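Local coordinates for protein leucyl-tRNA synthetase subunit alpha (Aquifex aeolicus, PDB 3O0A) that charges tRNA with leucine and, through the CP1 hydrolytic domain crystallised here, probably hydrolyses wrongly charged tRNA, at residues F10-E15 with P66-I71; R37-V42 with R208-K213; K121-S126 with Y156-K161. All coordinates share one frame; numbering follows the deposited sequence.

Contact 1. Residues F10-E15 with P66-I71; sequences FYVEIE and PVLACI
Val12 and Ile14, two residues apart on the 10-15 segment, meet Leu68 and Ile71, which lie one helical turn apart on the 66-71 segment, in two separate aliphatic contacts. In the first, the side chains of Val12 and Leu68 slide past each other in opposite directions, with Val12 CG2 alongside Leu68 CD2 at 4.1 Å. In Val12, CG1 stands anti to the backbone N (chi1 176°), which leaves CG2 beside that N and turned to Leu68. Leu68 does not leave its backbone aimed at the strand, but its CD2 branch brings the end of the side chain close.

The second pair approaches differently: Ile14 and Ile71 reach toward each other, tip to tip, with Ile14 CD1 at 4.0 Å from Ile71 CG2. Ile71 offers its short branch, and CG2 lies anti to the backbone N because CG1 takes the place beside it (chi1 -65°). Both contacts are at van der Waals distance, and no hydrogen bond crosses between the segments.

All four residues are buried. Val111 of strand 106-114 touches Val12, Leu68 and Ile71, while Ile14 also meets Phe20. Next to Ile71, Cys70 is joined by a disulfide to Cys23, tying the helix covalently to the loop before helix 26-35.

The arrangement is ordinary helix-on-strand hydrophobic packing: helix 64-74 is set against the end of strand 6-13 and the loop that follows, within the mixed alpha/beta architecture of a CP1 editing domain.

Contact 2. Residues R37-V42 with R208-K213; sequences RIYIDV and RGLGEK
Arg37 and Tyr39 both turn CG to the side of the backbone N, anti to the carbonyl carbon (chi1 -67° for Arg37); two residues apart, they lie on one face of strand 37-44, and these torsions turn their ends to Leu210. The setting is a three-stranded antiparallel sheet in which 37-44 and 211-213 are the outer strands and 6-13 runs between them. Leu210 follows a Schellman motif, at Gly209, that ends helix 194-207.

The Arg37 chain is extended from CG to NE, which carries the guanidinium to the phenol of Tyr39. NH1 donates to Tyr39 OH at 2.9 Å, with an N-H...O angle of 154° and the oxygen only 12° out of the guanidinium plane. The same hydroxyl is bonded to Glu35, and Arg37 also makes a cation-pi contact with Tyr11.

A serine in place of Arg37 removes NH1 and would probably leave Tyr39 OH with one mate fewer, Tyr11 without its cation and Leu210 CD2 with one of its two neighbours here gone.

Leu210 crosses both side chains at about a right angle. Its CD2 lies 4.1 Å from Arg37 NH1 and, at the edge of the Tyr39 ring and near its plane, 4.1 Å from Tyr39 CE1.

Contact 3. Residues K121-S126 with Y156-K161; sequences KIPVWS and YDLPIK
Trp125 meets Tyr156 and Leu158 where the mixed four-stranded sheet of the editing domain, here strand 121-127, faces the end of helix 147-156. That helix finishes in a Schellman motif at Asp157, which Tyr156 and Leu158 flank in the sequence. Trp125 CG lies beside the backbone N, anti to the carbonyl carbon (chi1 -74°), swinging the indole over to both.

The aromatic part is the Trp125-Tyr156 pair. The six-membered ring of Trp125 and the Tyr156 ring have centroids 5.1 Å apart and planes inclined at 47°, too tilted for a parallel stack and too flat for an edge-to-face one. Trp125 CZ3 sits over one face of the tyrosine, 3.8 Å above its plane and displaced toward the rim, and Trp125 also meets Phe108 of the neighbouring strand.

The aliphatic part belongs to Leu158, which divides its two methyls. CD1 lies over one face of the indole, 4.2 Å above the plane and toward its rim, while CD2 comes 3.9 Å from Trp125 NE1. CD2 also touches the ring of Pro123, and Leu158 packs further on Phe55, Phe152 and Ala153.

No hydrogen bond joins the two segments. The polar end of Tyr156 has its partner outside them: OH is hydrogen-bonded to Gly106 N.

Contact 1 is the fully buried one and purely aliphatic, whereas contact 2 is partly buried and mixes an arginine-tyrosine pair with a leucine; contact 3 lies at the surface and combines an aromatic pair with leucine and proline packing. Contacts 1 and 2 share the antiparallel sheet: strands 6-13 and 37-44 are neighbours, joined by Phe10 O to Ile40 N and Val12 N to Ile38 O, both probable hydrogen bonds of 2.8 Å. Contact 3 uses a different, mixed sheet, yet reaches contact 1 through the Glu13-Lys121 salt bridge and the packing of Phe10 on Ile122. Contacts 2 and 3 do not touch, although 121-126 and 156-161 are nested within the loop that contact 2 closes.

Contact 1. Residues F10-E15 with P66-I71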
loop_
_atom_site.group_PDB
_atom_site.type_symbol
_atom_site.label_atom_id
_atom_site.label_comp_id
_atom_site.label_asym_id
_atom_site.label_seq_id
_atom_site.Cartn_x
_atom_site.Cartn_y
_atom_site.Cartn_z
ATOM N N PHE A 10 6.812 0.096 -4.280
ATOM C CA PHE A 10 7.096 0.123 -2.845
ATOM C C PHE A 10 8.075 -1.014 -2.548
ATOM O O PHE A 10 8.221 -1.926 -3.358
ATOM C CB PHE A 10 5.795 -0.019 -2.043
ATOM C CG PHE A 10 4.959 1.232 -2.053
ATOM C CD1 PHE A 10 4.282 1.631 -3.212
ATOM C CD2 PHE A 10 4.879 2.033 -0.916
ATOM C CE1 PHE A 10 3.521 2.809 -3.227
ATOM C CE2 PHE A 10 4.120 3.206 -0.925
ATOM C CZ PHE A 10 3.431 3.587 -2.089
ATOM N N TYR A 11 8.757 -0.953 -1.408
ATOM C CA TYR A 11 9.643 -2.055 -1.042
ATOM C C TYR A 11 9.837 -2.162 0.450
ATOM O O TYR A 11 9.889 -1.162 1.156
ATOM C CB TYR A 11 11.006 -1.929 -1.751
ATOM C CG TYR A 11 11.687 -0.586 -1.587
ATOM C CD1 TYR A 11 11.453 0.450 -2.501
ATOM C CD2 TYR A 11 12.562 -0.340 -0.521
ATOM C CE1 TYR A 11 12.074 1.696 -2.371
ATOM C CE2 TYR A 11 13.195 0.926 -0.371
ATOM C CZ TYR A 11 12.938 1.931 -1.302
ATOM O OH TYR A 11 13.538 3.172 -1.186
ATOM N N VAL A 12 9.953 -3.394 0.920
ATOM C CA VAL A 12 10.334 -3.637 2.303
ATOM C C VAL A 12 11.849 -3.755 2.343
ATOM O O VAL A 12 12.430 -4.640 1.698
ATOM C CB VAL A 12 9.670 -4.916 2.855
ATOM C CG1 VAL A 12 10.148 -5.197 4.258
ATOM C CG2 VAL A 12 8.147 -4.793 2.818
ATOM N N GLU A 13 12.481 -2.839 3.077
ATOM C CA GLU A 13 13.923 -2.905 3.299
ATOM C C GLU A 13 14.246 -4.002 4.301
ATOM O O GLU A 13 13.603 -4.101 5.353
ATOM C CB GLU A 13 14.439 -1.577 3.834
ATOM C CG GLU A 13 14.283 -0.425 2.862
ATOM C CD GLU A 13 14.694 0.885 3.491
ATOM O OE1 GLU A 13 15.660 0.874 4.283
ATOM O OE2 GLU A 13 14.027 1.912 3.241
ATOM N N ILE A 14 15.233 -4.825 3.962
ATOM C CA ILE A 14 15.683 -5.904 4.845
ATOM C C ILE A 14 17.193 -5.789 5.039
ATOM O O ILE A 14 17.970 -6.155 4.150
ATOM C CB ILE A 14 15.315 -7.301 4.273
ATOM C CG1 ILE A 14 13.792 -7.465 4.092
ATOM C CG2 ILE A 14 15.901 -8.424 5.139
ATOM C CD1 ILE A 14 13.008 -7.474 5.384
ATOM N N GLU A 15 17.573 -5.285 6.211
ATOM C CA GLU A 15 18.958 -4.944 6.566
ATOM C C GLU A 15 19.850 -6.177 6.741
ATOM O O GLU A 15 21.053 -6.141 6.445
ATOM C CB GLU A 15 18.944 -4.094 7.845
ATOM C CG GLU A 15 20.303 -3.759 8.451
ATOM C CD GLU A 15 21.104 -2.776 7.608
ATOM O OE1 GLU A 15 20.504 -1.829 7.046
ATOM O OE2 GLU A 15 22.338 -2.952 7.515
ATOM N N PRO A 66 2.165 -14.708 2.615
ATOM C CA PRO A 66 2.899 -15.600 3.525
ATOM C C PRO A 66 4.375 -15.223 3.687
ATOM O O PRO A 66 4.923 -15.370 4.780
ATOM C CB PRO A 66 2.738 -16.995 2.890
ATOM C CG PRO A 66 2.366 -16.755 1.479
ATOM C CD PRO A 66 1.670 -15.423 1.419
ATOM N N VAL A 67 4.995 -14.718 2.624
ATOM C CA VAL A 67 6.383 -14.285 2.676
ATOM C C VAL A 67 6.548 -13.160 3.703
ATOM O O VAL A 67 7.390 -13.244 4.608
ATOM C CB VAL A 67 6.885 -13.816 1.281
ATOM C CG1 VAL A 67 8.308 -13.272 1.390
ATOM C CG2 VAL A 67 6.825 -14.970 0.280
ATOM N N LEU A 68 5.742 -12.107 3.558
ATOM C CA LEU A 68 5.843 -10.950 4.455
ATOM C C LEU A 68 5.404 -11.246 5.878
ATOM O O LEU A 68 5.989 -10.715 6.831
ATOM C CB LEU A 68 5.079 -9.755 3.876
ATOM C CG LEU A 68 5.617 -9.254 2.540
ATOM C CD1 LEU A 68 4.684 -8.127 2.074
ATOM C CD2 LEU A 68 7.088 -8.795 2.637
ATOM N N ALA A 69 4.398 -12.104 6.038
ATOM C CA ALA A 69 3.987 -12.534 7.388
ATOM C C ALA A 69 5.101 -13.331 8.099
ATOM O O ALA A 69 5.310 -13.198 9.321
ATOM C CB ALA A 69 2.680 -13.340 7.320
ATOM N N CYS A 70 5.836 -14.129 7.325
ATOM C CA CYS A 70 6.966 -14.887 7.872
ATOM C C CYS A 70 8.003 -13.907 8.399
ATOM O O CYS A 70 8.520 -14.065 9.510
ATOM C CB CYS A 70 7.578 -15.778 6.784
ATOM S SG CYS A 70 9.010 -16.757 7.315
ATOM N N ILE A 71 8.284 -12.881 7.601
ATOM C CA ILE A 71 9.214 -11.825 8.005
ATOM C C ILE A 71 8.699 -11.046 9.223
ATOM O O ILE A 71 9.448 -10.816 10.161
ATOM C CB ILE A 71 9.562 -10.901 6.825
ATOM C CG1 ILE A 71 10.337 -11.715 5.765
ATOM C CG2 ILE A 71 10.360 -9.686 7.314
ATOM C CD1 ILE A 71 10.531 -10.995 4.413
#

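Contact 2. Residues R37-V42 with R208-K213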
loop_
_atom_site.group_PDB
_atom_site.type_symbol
_atom_site.label_atom_id
_atom_site.label_comp_id
_atom_site.label_asym_id
_atom_site.label_seq_id
_atom_site.Cartn_x
_atom_site.Cartn_y
_atom_site.Cartn_z
ATOM N N ARG A 37 16.071 -5.668 -0.437
ATOM C CA ARG A 37 14.672 -5.250 -0.622
ATOM C C ARG A 37 13.792 -6.399 -1.059
ATOM O O ARG A 37 14.256 -7.296 -1.764
ATOM C CB ARG A 37 14.574 -4.185 -1.715
ATOM C CG ARG A 37 15.205 -2.876 -1.364
ATOM C CD ARG A 37 15.174 -1.954 -2.563
ATOM N NE ARG A 37 15.755 -0.673 -2.185
ATOM C CZ ARG A 37 15.777 0.412 -2.950
ATOM N NH1 ARG A 37 15.257 0.394 -4.168
ATOM N NH2 ARG A 37 16.333 1.523 -2.483
ATOM N N ILE A 38 12.523 -6.343 -0.648
ATOM C CA ILE A 38 11.456 -7.150 -1.245
ATOM C C ILE A 38 10.461 -6.174 -1.835
ATOM O O ILE A 38 9.873 -5.378 -1.116
ATOM C CB ILE A 38 10.753 -8.074 -0.219
ATOM C CG1 ILE A 38 11.768 -9.062 0.408
ATOM C CG2 ILE A 38 9.556 -8.813 -0.879
ATOM C CD1 ILE A 38 12.301 -10.142 -0.513
ATOM N N TYR A 39 10.310 -6.194 -3.155
ATOM C CA TYR A 39 9.459 -5.196 -3.800
ATOM C C TYR A 39 7.983 -5.542 -3.702
ATOM O O TYR A 39 7.605 -6.700 -3.885
ATOM C CB TYR A 39 9.850 -5.028 -5.264
ATOM C CG TYR A 39 11.103 -4.196 -5.437
ATOM C CD1 TYR A 39 11.051 -2.801 -5.314
ATOM C CD2 TYR A 39 12.326 -4.787 -5.722
ATOM C CE1 TYR A 39 12.186 -2.018 -5.483
ATOM C CE2 TYR A 39 13.477 -4.002 -5.890
ATOM C CZ TYR A 39 13.393 -2.623 -5.763
ATOM O OH TYR A 39 14.508 -1.832 -5.919
ATOM N N ILE A 40 7.169 -4.512 -3.461
ATOM C CA ILE A 40 5.712 -4.634 -3.556
ATOM C C ILE A 40 5.254 -3.645 -4.611
ATOM O O ILE A 40 5.109 -2.452 -4.340
ATOM C CB ILE A 40 5.040 -4.323 -2.202
ATOM C CG1 ILE A 40 5.617 -5.226 -1.109
ATOM C CG2 ILE A 40 3.516 -4.484 -2.272
ATOM C CD1 ILE A 40 6.835 -4.674 -0.424
ATOM N N ASP A 41 5.019 -4.148 -5.811
ATOM C CA ASP A 41 4.568 -3.278 -6.892
ATOM C C ASP A 41 3.072 -3.038 -6.737
ATOM O O ASP A 41 2.292 -3.982 -6.542
ATOM C CB ASP A 41 4.827 -3.906 -8.255
ATOM C CG ASP A 41 6.306 -4.047 -8.584
ATOM O OD1 ASP A 41 7.152 -3.350 -7.974
ATOM O OD2 ASP A 41 6.606 -4.864 -9.486
ATOM N N VAL A 42 2.672 -1.774 -6.819
ATOM C CA VAL A 42 1.257 -1.438 -6.728
ATOM C C VAL A 42 0.833 -0.743 -8.015
ATOM O O VAL A 42 1.597 0.009 -8.594
ATOM C CB VAL A 42 0.894 -0.579 -5.457
ATOM C CG1 VAL A 42 1.419 -1.222 -4.167
ATOM C CG2 VAL A 42 1.385 0.860 -5.558
ATOM N N ARG A 208 13.633 7.264 -11.782
ATOM C CA ARG A 208 14.330 6.622 -10.670
ATOM C C ARG A 208 14.227 5.094 -10.668
ATOM O O ARG A 208 14.736 4.436 -9.756
ATOM C CB ARG A 208 13.796 7.177 -9.342
ATOM C CG ARG A 208 14.096 8.667 -9.119
ATOM C CD ARG A 208 13.359 9.200 -7.901
ATOM N NE ARG A 208 13.654 8.428 -6.702
ATOM C CZ ARG A 208 12.784 8.245 -5.711
ATOM N NH1 ARG A 208 11.578 8.796 -5.779
ATOM N NH2 ARG A 208 13.126 7.519 -4.654
ATOM N N GLY A 209 13.551 4.535 -11.671
ATOM C CA GLY A 209 13.332 3.094 -11.760
ATOM C C GLY A 209 12.394 2.520 -10.707
ATOM O O GLY A 209 12.439 1.316 -10.420
ATOM N N LEU A 210 11.548 3.377 -10.132
ATOM C CA LEU A 210 10.630 2.976 -9.057
ATOM C C LEU A 210 9.148 3.168 -9.416
ATOM O O LEU A 210 8.260 3.181 -8.539
ATOM C CB LEU A 210 10.968 3.721 -7.760
ATOM C CG LEU A 210 12.315 3.373 -7.119
ATOM C CD1 LEU A 210 12.683 4.407 -6.055
ATOM C CD2 LEU A 210 12.312 1.967 -6.519
ATOM N N GLY A 211 8.894 3.311 -10.709
ATOM C CA GLY A 211 7.538 3.435 -11.219
ATOM C C GLY A 211 7.507 3.378 -12.733
ATOM O O GLY A 211 8.546 3.468 -13.395
ATOM N N GLU A 212 6.313 3.203 -13.283
ATOM C CA GLU A 212 6.120 3.382 -14.724
ATOM C C GLU A 212 4.684 3.753 -15.081
ATOM O O GLU A 212 3.754 3.360 -14.393
ATOM C CB GLU A 212 6.605 2.166 -15.522
ATOM C CG GLU A 212 5.958 0.829 -15.209
ATOM C CD GLU A 212 6.566 -0.308 -16.032
ATOM O OE1 GLU A 212 6.719 -0.148 -17.265
ATOM O OE2 GLU A 212 6.900 -1.363 -15.447
ATOM N N LYS A 213 4.523 4.535 -16.148
ATOM C CA LYS A 213 3.201 4.862 -16.679
ATOM C C LYS A 213 2.520 3.571 -17.107
ATOM O O LYS A 213 3.132 2.755 -17.791
ATOM C CB LYS A 213 3.318 5.806 -17.888
ATOM C CG LYS A 213 3.912 7.165 -17.566
ATOM C CD LYS A 213 3.805 8.167 -18.728
ATOM C CE LYS A 213 4.158 9.574 -18.234
ATOM N NZ LYS A 213 4.432 10.559 -19.333
#

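Contact 3. Residues K121-S126 with Y156-K161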
loop_
_atom_site.group_PDB
_atom_site.type_symbol
_atom_site.label_atom_id
_atom_site.label_comp_id
_atom_site.label_asym_id
_atom_site.label_seq_id
_atom_site.Cartn_x
_atom_site.Cartn_y
_atom_site.Cartn_z
ATOM N N LYS A 121 8.220 4.900 6.217
ATOM C CA LYS A 121 7.921 3.485 6.406
ATOM C C LYS A 121 6.475 3.310 6.863
ATOM O O LYS A 121 6.047 3.875 7.884
ATOM C CB LYS A 121 8.918 2.869 7.387
ATOM C CG LYS A 121 10.334 2.830 6.820
ATOM C CD LYS A 121 11.344 2.386 7.855
ATOM C CE LYS A 121 12.779 2.632 7.370
ATOM N NZ LYS A 121 13.072 1.800 6.184
ATOM N N ILE A 122 5.714 2.556 6.078
ATOM C CA ILE A 122 4.273 2.425 6.274
ATOM C C ILE A 122 3.887 0.939 6.385
ATOM O O ILE A 122 4.459 0.106 5.684
ATOM C CB ILE A 122 3.462 3.172 5.168
ATOM C CG1 ILE A 122 3.788 2.649 3.768
ATOM C CG2 ILE A 122 3.717 4.696 5.235
ATOM C CD1 ILE A 122 2.857 3.208 2.690
ATOM N N PRO A 123 2.944 0.600 7.293
ATOM C CA PRO A 123 2.650 -0.810 7.568
ATOM C C PRO A 123 1.957 -1.536 6.416
ATOM O O PRO A 123 1.131 -0.950 5.707
ATOM C CB PRO A 123 1.734 -0.742 8.796
ATOM C CG PRO A 123 1.071 0.585 8.682
ATOM C CD PRO A 123 2.107 1.499 8.113
ATOM N N VAL A 124 2.316 -2.807 6.232
ATOM C CA VAL A 124 1.712 -3.644 5.209
ATOM C C VAL A 124 0.683 -4.578 5.836
ATOM O O VAL A 124 1.005 -5.330 6.756
ATOM C CB VAL A 124 2.761 -4.455 4.437
ATOM C CG1 VAL A 124 2.106 -5.178 3.244
ATOM C CG2 VAL A 124 3.877 -3.541 3.949
ATOM N N TRP A 125 -0.537 -4.497 5.308
ATOM C CA TRP A 125 -1.700 -5.273 5.730
ATOM C C TRP A 125 -2.209 -6.161 4.590
ATOM O O TRP A 125 -1.826 -5.987 3.428
ATOM C CB TRP A 125 -2.810 -4.296 6.132
ATOM C CG TRP A 125 -2.579 -3.628 7.429
ATOM C CD1 TRP A 125 -1.608 -2.706 7.736
ATOM C CD2 TRP A 125 -3.342 -3.821 8.613
ATOM N NE1 TRP A 125 -1.722 -2.323 9.057
ATOM C CE2 TRP A 125 -2.776 -2.995 9.617
ATOM C CE3 TRP A 125 -4.445 -4.620 8.933
ATOM C CZ2 TRP A 125 -3.287 -2.942 10.913
ATOM C CZ3 TRP A 125 -4.947 -4.577 10.231
ATOM C CH2 TRP A 125 -4.365 -3.747 11.203
ATOM N N SER A 126 -3.047 -7.141 4.926
ATOM C CA SER A 126 -3.889 -7.801 3.929
ATOM C C SER A 126 -5.328 -7.506 4.317
ATOM O O SER A 126 -5.632 -7.383 5.509
ATOM C CB SER A 126 -3.638 -9.308 3.888
ATOM O OG SER A 126 -4.345 -9.936 2.830
ATOM N N TYR A 156 -9.290 0.275 11.753
ATOM C CA TYR A 156 -8.050 -0.255 12.312
ATOM C C TYR A 156 -7.061 0.792 12.833
ATOM O O TYR A 156 -5.892 0.483 13.052
ATOM C CB TYR A 156 -7.382 -1.216 11.316
ATOM C CG TYR A 156 -8.172 -2.486 11.096
ATOM C CD1 TYR A 156 -8.170 -3.513 12.050
ATOM C CD2 TYR A 156 -8.918 -2.673 9.937
ATOM C CE1 TYR A 156 -8.896 -4.689 11.851
ATOM C CE2 TYR A 156 -9.646 -3.852 9.724
ATOM C CZ TYR A 156 -9.625 -4.851 10.686
ATOM O OH TYR A 156 -10.345 -6.003 10.490
ATOM N N ASP A 157 -7.539 2.017 13.045
ATOM C CA ASP A 157 -6.730 3.080 13.672
ATOM C C ASP A 157 -5.435 3.414 12.908
ATOM O O ASP A 157 -4.359 3.542 13.503
ATOM C CB ASP A 157 -6.442 2.733 15.146
ATOM C CG ASP A 157 -5.759 3.865 15.906
ATOM O OD1 ASP A 157 -6.041 5.051 15.616
ATOM O OD2 ASP A 157 -4.934 3.560 16.798
ATOM N N LEU A 158 -5.552 3.557 11.588
ATOM C CA LEU A 158 -4.415 3.918 10.733
ATOM C C LEU A 158 -4.403 5.423 10.394
ATOM O O LEU A 158 -5.462 6.046 10.338
ATOM C CB LEU A 158 -4.410 3.041 9.472
ATOM C CG LEU A 158 -4.298 1.528 9.758
ATOM C CD1 LEU A 158 -4.675 0.691 8.551
ATOM C CD2 LEU A 158 -2.900 1.149 10.269
ATOM N N PRO A 159 -3.198 6.009 10.206
ATOM C CA PRO A 159 -3.033 7.438 9.954
ATOM C C PRO A 159 -3.720 7.952 8.693
ATOM O O PRO A 159 -3.782 7.257 7.673
ATOM C CB PRO A 159 -1.516 7.597 9.824
ATOM C CG PRO A 159 -0.956 6.454 10.560
ATOM C CD PRO A 159 -1.890 5.336 10.268
ATOM N N ILE A 160 -4.234 9.175 8.787
ATOM C CA ILE A 160 -4.815 9.866 7.652
ATOM C C ILE A 160 -3.872 11.024 7.334
ATOM O O ILE A 160 -3.526 11.812 8.216
ATOM C CB ILE A 160 -6.252 10.369 7.949
ATOM C CG1 ILE A 160 -7.107 9.237 8.532
ATOM C CG2 ILE A 160 -6.894 10.941 6.682
ATOM C CD1 ILE A 160 -8.386 9.708 9.250
ATOM N N LYS A 161 -3.433 11.105 6.077
ATOM C CA LYS A 161 -2.498 12.145 5.650
ATOM C C LYS A 161 -3.023 12.855 4.402
ATOM O O LYS A 161 -3.163 12.243 3.345
ATOM C CB LYS A 161 -1.119 11.534 5.382
ATOM C CG LYS A 161 -0.032 12.511 4.941
ATOM C CD LYS A 161 1.257 11.727 4.740
ATOM C CE LYS A 161 2.427 12.605 4.379
ATOM N NZ LYS A 161 3.610 11.732 4.105
#